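Local coordinates for YjbQ family protein (Aeropyrum pernix, PDB 2P6H) that is of unknown function but belongs to the UPF0047 (YjbQ) family and assembles from three protein chains, at residues E24-L27 and S28-G32; L106-G109 and T110-I114. All coordinates share one frame; numbering follows the deposited sequence.

Interaction 1: E24-L27 and S28-G32; sequences EEWL and STVGG
Glu-24 O takes two donors from one residue: the backbone N of Ser-28 at 2.8 Å, with an N-H...O angle of 149°, and, more weakly, Ser-28 OG. The hydroxyl reaches back because OG stands beside its own backbone N, which turns it to the carbonyl one helical turn earlier. One residue on, Thr-29 N bonds to Glu-25 O at 2.9 Å, lying in the plane of that carbonyl. Gly-31 N likewise reaches Leu-27 O at 2.9 Å, tilted from the carbonyl plane. These i to i+4 bonds carry the helical pattern through the end of helix 20-28 into the following loop, and Gly-31, with positive phi, is the first residue to leave helical geometry. The side-chain half of the contact belongs to Trp-26. With CG anti to the backbone N (chi1 -177°), the indole is placed where the methyls of Thr-29 and Val-30 lie over one of its faces. Val-30 CG2 lies 3.8 Å from the centroid of the six-membered ring and 14° off its normal, a CH-pi contact. Thr-29 CG2 covers the five-membered ring less closely, its distance to that centroid being 4.3 Å. Trp-26, Leu-27 and Val-30 also touch Tyr-131 of strand 124-133, in the five-stranded sheet.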
ATOM      1  N   GLU A  24     -19.635   5.210  -0.076  1.00 39.52           N
ATOM      2  CA  GLU A  24     -20.709   4.611  -0.844  1.00 43.36           C
ATOM      3  C   GLU A  24     -21.725   5.678  -1.249  1.00 45.03           C
ATOM      4  O   GLU A  24     -22.311   5.638  -2.323  1.00 44.45           O
ATOM      5  CB  GLU A  24     -21.368   3.523   0.018  1.00 43.31           C
ATOM      6  CG  GLU A  24     -20.406   2.370   0.344  1.00 45.63           C
ATOM      7  CD  GLU A  24     -21.133   1.269   1.099  1.00 47.60           C
ATOM      8  OE1 GLU A  24     -21.909   1.583   1.990  1.00 49.27           O
ATOM      9  OE2 GLU A  24     -20.911   0.101   0.782  1.00 48.47           O
ATOM     10  N   GLU A  25     -21.920   6.645  -0.358  1.00 46.97           N
ATOM     11  CA  GLU A  25     -22.811   7.747  -0.589  1.00 48.95           C
ATOM     12  C   GLU A  25     -22.445   8.398  -1.902  1.00 48.73           C
ATOM     13  O   GLU A  25     -23.198   8.374  -2.867  1.00 49.29           O
ATOM     14  CB  GLU A  25     -22.627   8.744   0.548  1.00 51.92           C
ATOM     15  CG  GLU A  25     -23.926   8.998   1.311  1.00 56.17           C
ATOM     16  CD  GLU A  25     -23.743  10.208   2.191  1.00 59.04           C
ATOM     17  OE1 GLU A  25     -23.462  11.277   1.668  1.00 60.80           O
ATOM     18  OE2 GLU A  25     -23.856  10.066   3.407  1.00 61.51           O
ATOM     19  N   TRP A  26     -21.243   8.961  -1.896  1.00 47.51           N
ATOM     20  CA  TRP A  26     -20.694   9.636  -3.067  1.00 46.75           C
ATOM     21  C   TRP A  26     -20.779   8.723  -4.280  1.00 47.58           C
ATOM     22  O   TRP A  26     -21.143   9.099  -5.372  1.00 46.95           O
ATOM     23  CB  TRP A  26     -19.225  10.004  -2.796  1.00 44.50           C
ATOM     24  CG  TRP A  26     -18.657  10.766  -3.946  1.00 42.20           C
ATOM     25  CD1 TRP A  26     -18.866  12.134  -4.234  1.00 41.68           C
ATOM     26  CD2 TRP A  26     -17.826  10.249  -5.025  1.00 40.65           C
ATOM     27  NE1 TRP A  26     -18.271  12.541  -5.381  1.00 41.16           N
ATOM     28  CE2 TRP A  26     -17.593  11.337  -5.920  1.00 40.47           C
ATOM     29  CE3 TRP A  26     -17.285   9.008  -5.316  1.00 40.38           C
ATOM     30  CZ2 TRP A  26     -16.835  11.142  -7.058  1.00 39.77           C
ATOM     31  CZ3 TRP A  26     -16.525   8.823  -6.459  1.00 39.91           C
ATOM     32  CH2 TRP A  26     -16.304   9.895  -7.337  1.00 40.73           C
ATOM     33  N   LEU A  27     -20.397   7.475  -4.051  1.00 47.84           N
ATOM     34  CA  LEU A  27     -20.378   6.526  -5.136  1.00 50.27           C
ATOM     35  C   LEU A  27     -21.748   6.348  -5.804  1.00 51.68           C
ATOM     36  O   LEU A  27     -21.861   6.101  -6.999  1.00 52.17           O
ATOM     37  CB  LEU A  27     -19.931   5.208  -4.538  1.00 50.22           C
ATOM     38  CG  LEU A  27     -19.481   4.232  -5.600  1.00 51.76           C
ATOM     39  CD1 LEU A  27     -18.402   4.824  -6.511  1.00 51.50           C
ATOM     40  CD2 LEU A  27     -18.885   2.990  -4.962  1.00 51.90           C
ATOM     41  N   SER A  28     -22.805   6.370  -4.967  1.00 53.12           N
ATOM     42  CA  SER A  28     -24.136   6.269  -5.555  1.00 54.20           C
ATOM     43  C   SER A  28     -24.564   7.601  -6.164  1.00 54.54           C
ATOM     44  O   SER A  28     -25.408   7.662  -7.046  1.00 55.62           O
ATOM     45  CB  SER A  28     -25.136   5.857  -4.473  1.00 54.23           C
ATOM     46  OG  SER A  28     -24.958   4.480  -4.145  1.00 53.66           O
ATOM     47  N   THR A  29     -23.963   8.682  -5.674  1.00 54.43           N
ATOM     48  CA  THR A  29     -24.278  10.002  -6.253  1.00 53.66           C
ATOM     49  C   THR A  29     -23.675  10.095  -7.626  1.00 53.13           C
ATOM     50  O   THR A  29     -23.877  11.055  -8.357  1.00 53.47           O
ATOM     51  CB  THR A  29     -23.723  11.182  -5.410  1.00 54.15           C
ATOM     52  OG1 THR A  29     -24.660  12.261  -5.446  1.00 55.86           O
ATOM     53  CG2 THR A  29     -22.392  11.664  -5.992  1.00 54.65           C
ATOM     54  N   VAL A  30     -22.896   9.050  -7.898  1.00 51.28           N
ATOM     55  CA  VAL A  30     -22.256   8.971  -9.164  1.00 49.35           C
ATOM     56  C   VAL A  30     -22.867   7.832 -10.019  1.00 48.38           C
ATOM     57  O   VAL A  30     -22.957   7.916 -11.237  1.00 47.89           O
ATOM     58  CB  VAL A  30     -20.798   8.749  -8.791  1.00 49.46           C
ATOM     59  CG1 VAL A  30     -20.045   8.160  -9.983  1.00 47.71           C
ATOM     60  CG2 VAL A  30     -20.160  10.069  -8.397  1.00 49.03           C
ATOM     61  N   GLY A  31     -23.344   6.789  -9.347  1.00 47.05           N
ATOM     62  CA  GLY A  31     -24.006   5.696 -10.034  1.00 46.16           C
ATOM     63  C   GLY A  31     -23.089   4.888 -10.933  1.00 45.37           C
ATOM     64  O   GLY A  31     -23.507   4.417 -11.992  1.00 45.03           O
ATOM     65  N   GLY A  32     -21.835   4.723 -10.520  1.00 43.94           N
ATOM     66  CA  GLY A  32     -20.888   3.960 -11.325  1.00 42.12           C
ATOM     67  C   GLY A  32     -21.268   2.486 -11.372  1.00 40.37           C
ATOM     68  O   GLY A  32     -21.758   1.925 -10.416  1.00 40.81           O
TER

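Interaction 2: L106-G109 and T110-I114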
ATOM      1  N   LEU A 106     -19.467  -2.140  -5.001  1.00 29.30           N
ATOM      2  CA  LEU A 106     -18.177  -1.790  -4.541  1.00 28.57           C
ATOM      3  C   LEU A 106     -17.544  -3.064  -4.088  1.00 28.49           C
ATOM      4  O   LEU A 106     -18.047  -3.764  -3.219  1.00 27.58           O
ATOM      5  CB  LEU A 106     -18.358  -0.843  -3.361  1.00 31.25           C
ATOM      6  CG  LEU A 106     -17.027  -0.315  -2.855  1.00 31.68           C
ATOM      7  CD1 LEU A 106     -16.222   0.387  -3.949  1.00 32.48           C
ATOM      8  CD2 LEU A 106     -17.182   0.695  -1.717  1.00 31.48           C
ATOM      9  N   SER A 107     -16.427  -3.424  -4.700  1.00 26.11           N
ATOM     10  CA  SER A 107     -15.847  -4.754  -4.486  1.00 27.95           C
ATOM     11  C   SER A 107     -15.029  -4.901  -3.156  1.00 28.29           C
ATOM     12  O   SER A 107     -13.836  -5.177  -3.157  1.00 28.99           O
ATOM     13  CB  SER A 107     -15.000  -5.050  -5.728  1.00 29.59           C
ATOM     14  OG  SER A 107     -14.700  -6.445  -5.773  1.00 36.05           O
ATOM     15  N   LEU A 108     -15.709  -4.748  -2.027  1.00 26.13           N
ATOM     16  CA  LEU A 108     -15.083  -4.960  -0.727  1.00 25.86           C
ATOM     17  C   LEU A 108     -15.547  -6.320  -0.242  1.00 25.34           C
ATOM     18  O   LEU A 108     -16.638  -6.779  -0.608  1.00 25.19           O
ATOM     19  CB  LEU A 108     -15.514  -3.887   0.279  1.00 26.23           C
ATOM     20  CG  LEU A 108     -14.938  -2.490   0.057  1.00 28.92           C
ATOM     21  CD1 LEU A 108     -15.520  -1.517   1.079  1.00 28.03           C
ATOM     22  CD2 LEU A 108     -13.420  -2.549   0.168  1.00 29.05           C
ATOM     23  N   GLY A 109     -14.719  -6.970   0.566  1.00 24.32           N
ATOM     24  CA  GLY A 109     -15.073  -8.275   1.090  1.00 22.70           C
ATOM     25  C   GLY A 109     -16.166  -8.149   2.129  1.00 22.33           C
ATOM     26  O   GLY A 109     -16.515  -7.051   2.546  1.00 22.17           O
ATOM     27  N   THR A 110     -16.694  -9.284   2.566  1.00 22.33           N
ATOM     28  CA  THR A 110     -17.797  -9.239   3.555  1.00 23.81           C
ATOM     29  C   THR A 110     -17.461  -8.456   4.805  1.00 23.63           C
ATOM     30  O   THR A 110     -18.254  -7.672   5.311  1.00 24.06           O
ATOM     31  CB  THR A 110     -18.103 -10.630   4.045  1.00 24.62           C
ATOM     32  OG1 THR A 110     -18.305 -11.487   2.918  1.00 25.46           O
ATOM     33  CG2 THR A 110     -19.382 -10.619   4.888  1.00 26.29           C
ATOM     34  N   TRP A 111     -16.254  -8.599   5.341  1.00 22.57           N
ATOM     35  CA  TRP A 111     -15.873  -7.888   6.563  1.00 23.60           C
ATOM     36  C   TRP A 111     -14.931  -6.703   6.365  1.00 23.99           C
ATOM     37  O   TRP A 111     -14.432  -6.140   7.339  1.00 24.72           O
ATOM     38  CB  TRP A 111     -15.243  -8.883   7.543  1.00 25.41           C
ATOM     39  CG  TRP A 111     -15.988 -10.185   7.571  1.00 25.32           C
ATOM     40  CD1 TRP A 111     -15.570 -11.382   7.067  1.00 25.65           C
ATOM     41  CD2 TRP A 111     -17.327 -10.385   8.027  1.00 25.08           C
ATOM     42  NE1 TRP A 111     -16.572 -12.317   7.172  1.00 25.34           N
ATOM     43  CE2 TRP A 111     -17.663 -11.730   7.759  1.00 25.96           C
ATOM     44  CE3 TRP A 111     -18.279  -9.554   8.631  1.00 25.15           C
ATOM     45  CZ2 TRP A 111     -18.916 -12.267   8.074  1.00 25.99           C
ATOM     46  CZ3 TRP A 111     -19.529 -10.091   8.945  1.00 25.15           C
ATOM     47  CH2 TRP A 111     -19.832 -11.436   8.664  1.00 26.22           C
ATOM     48  N   GLN A 112     -14.683  -6.326   5.111  1.00 24.05           N
ATOM     49  CA  GLN A 112     -13.797  -5.198   4.821  1.00 24.27           C
ATOM     50  C   GLN A 112     -14.529  -3.866   4.871  1.00 24.82           C
ATOM     51  O   GLN A 112     -15.644  -3.732   4.363  1.00 23.31           O
ATOM     52  CB  GLN A 112     -13.151  -5.348   3.438  1.00 22.09           C
ATOM     53  CG  GLN A 112     -12.205  -6.538   3.314  1.00 22.50           C
ATOM     54  CD  GLN A 112     -11.498  -6.594   1.964  1.00 24.84           C
ATOM     55  OE1 GLN A 112     -12.103  -6.347   0.917  1.00 21.66           O
ATOM     56  NE2 GLN A 112     -10.212  -6.936   1.987  1.00 22.95           N
ATOM     57  N   ARG A 113     -13.888  -2.879   5.484  1.00 24.73           N
ATOM     58  CA  ARG A 113     -14.438  -1.549   5.578  1.00 24.94           C
ATOM     59  C   ARG A 113     -13.334  -0.539   5.353  1.00 24.71           C
ATOM     60  O   ARG A 113     -12.156  -0.816   5.538  1.00 24.74           O
ATOM     61  CB  ARG A 113     -15.029  -1.375   6.977  1.00 28.35           C
ATOM     62  CG  ARG A 113     -16.154  -2.372   7.262  1.00 31.62           C
ATOM     63  CD  ARG A 113     -17.530  -1.804   6.895  1.00 35.14           C
ATOM     64  NE  ARG A 113     -18.584  -2.786   7.163  1.00 42.06           N
ATOM     65  CZ  ARG A 113     -19.565  -2.425   8.011  1.00 43.51           C
ATOM     66  NH1 ARG A 113     -19.554  -1.224   8.564  1.00 44.41           N
ATOM     67  NH2 ARG A 113     -20.551  -3.282   8.287  1.00 45.06           N
ATOM     68  N   ILE A 114     -13.699   0.663   4.931  1.00 22.41           N
ATOM     69  CA  ILE A 114     -12.742   1.727   4.668  1.00 23.51           C
ATOM     70  C   ILE A 114     -12.490   2.482   5.947  1.00 23.05           C
ATOM     71  O   ILE A 114     -13.358   3.164   6.478  1.00 22.63           O
ATOM     72  CB  ILE A 114     -13.287   2.699   3.602  1.00 24.36           C
ATOM     73  CG1 ILE A 114     -13.624   1.927   2.325  1.00 26.44           C
ATOM     74  CG2 ILE A 114     -12.208   3.743   3.252  1.00 22.42           C
ATOM     75  CD1 ILE A 114     -14.428   2.608   1.217  1.00 27.38           C
TER
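Gly-109 and Gln-112 are joined by two hydrogen bonds, one from backbone to backbone and one from backbone to side chain. Gln-112 N meets Gly-109 O at 3.2 Å across a type I beta turn. In the reverse sense, Gly-109 N donates to Gln-112 OE1 at 2.7 Å with an N-H...O angle of 159°. With CG beside the backbone N (chi1 -65°) and the glutamine chain extended beyond it, the amide is placed for OE1 to reach Gly-109 N, and OE1 also lies 4.1 Å from Leu-108 CD2. Its other amide atom, NE2, is hydrogen-bonded to Val-41 O of the second subunit, so both ends of this buried group are held. On the strand side of the turn, the packing is apolar and less close: Leu-108 CD1 approaches Ile-114 CG1 at 4.1 Å, the two side chains crossing at about a right angle, and Leu-106 CD2 is 4.5 Å from Ile-114 CD1. On the exposed side, Thr-110 CG2 sits 3.5 Å above the Trp-111 ring, over its centre, while the Trp-111 side chain is about 4 Å from a bound sulfate ion, probably from the crystallisation liquor. The turn thus links strand 105-106 to strand 113-118, with Ile-114 lying against Val-23 of helix 20-28, Ile-99 of strand 96-102 and Val-48 of strand 46-51.

Interaction 1 closes before interaction 2 opens along the chain, and their centres lie about 16 Å apart, yet they meet directly. Leu-27 CD2 is 3.9 Å from Leu-106 CD1, and Glu-24 CG is 4.2 Å from Leu-106 CD2. Helix 20-28 is therefore common ground: its end forms interaction 1, and its Val-23 and Leu-27 pack on residues of interaction 2. Segments 24-27 and 28-32 form a surface contact beside strands 2-9 and 124-133 of the five-stranded sheet. Segments 106-109 and 110-114 lead from the strand outermost in that sheet within this chain to the central strand of the three-stranded one. Helix and turn thus bridge the two sheets, and the turn also contacts the second subunit.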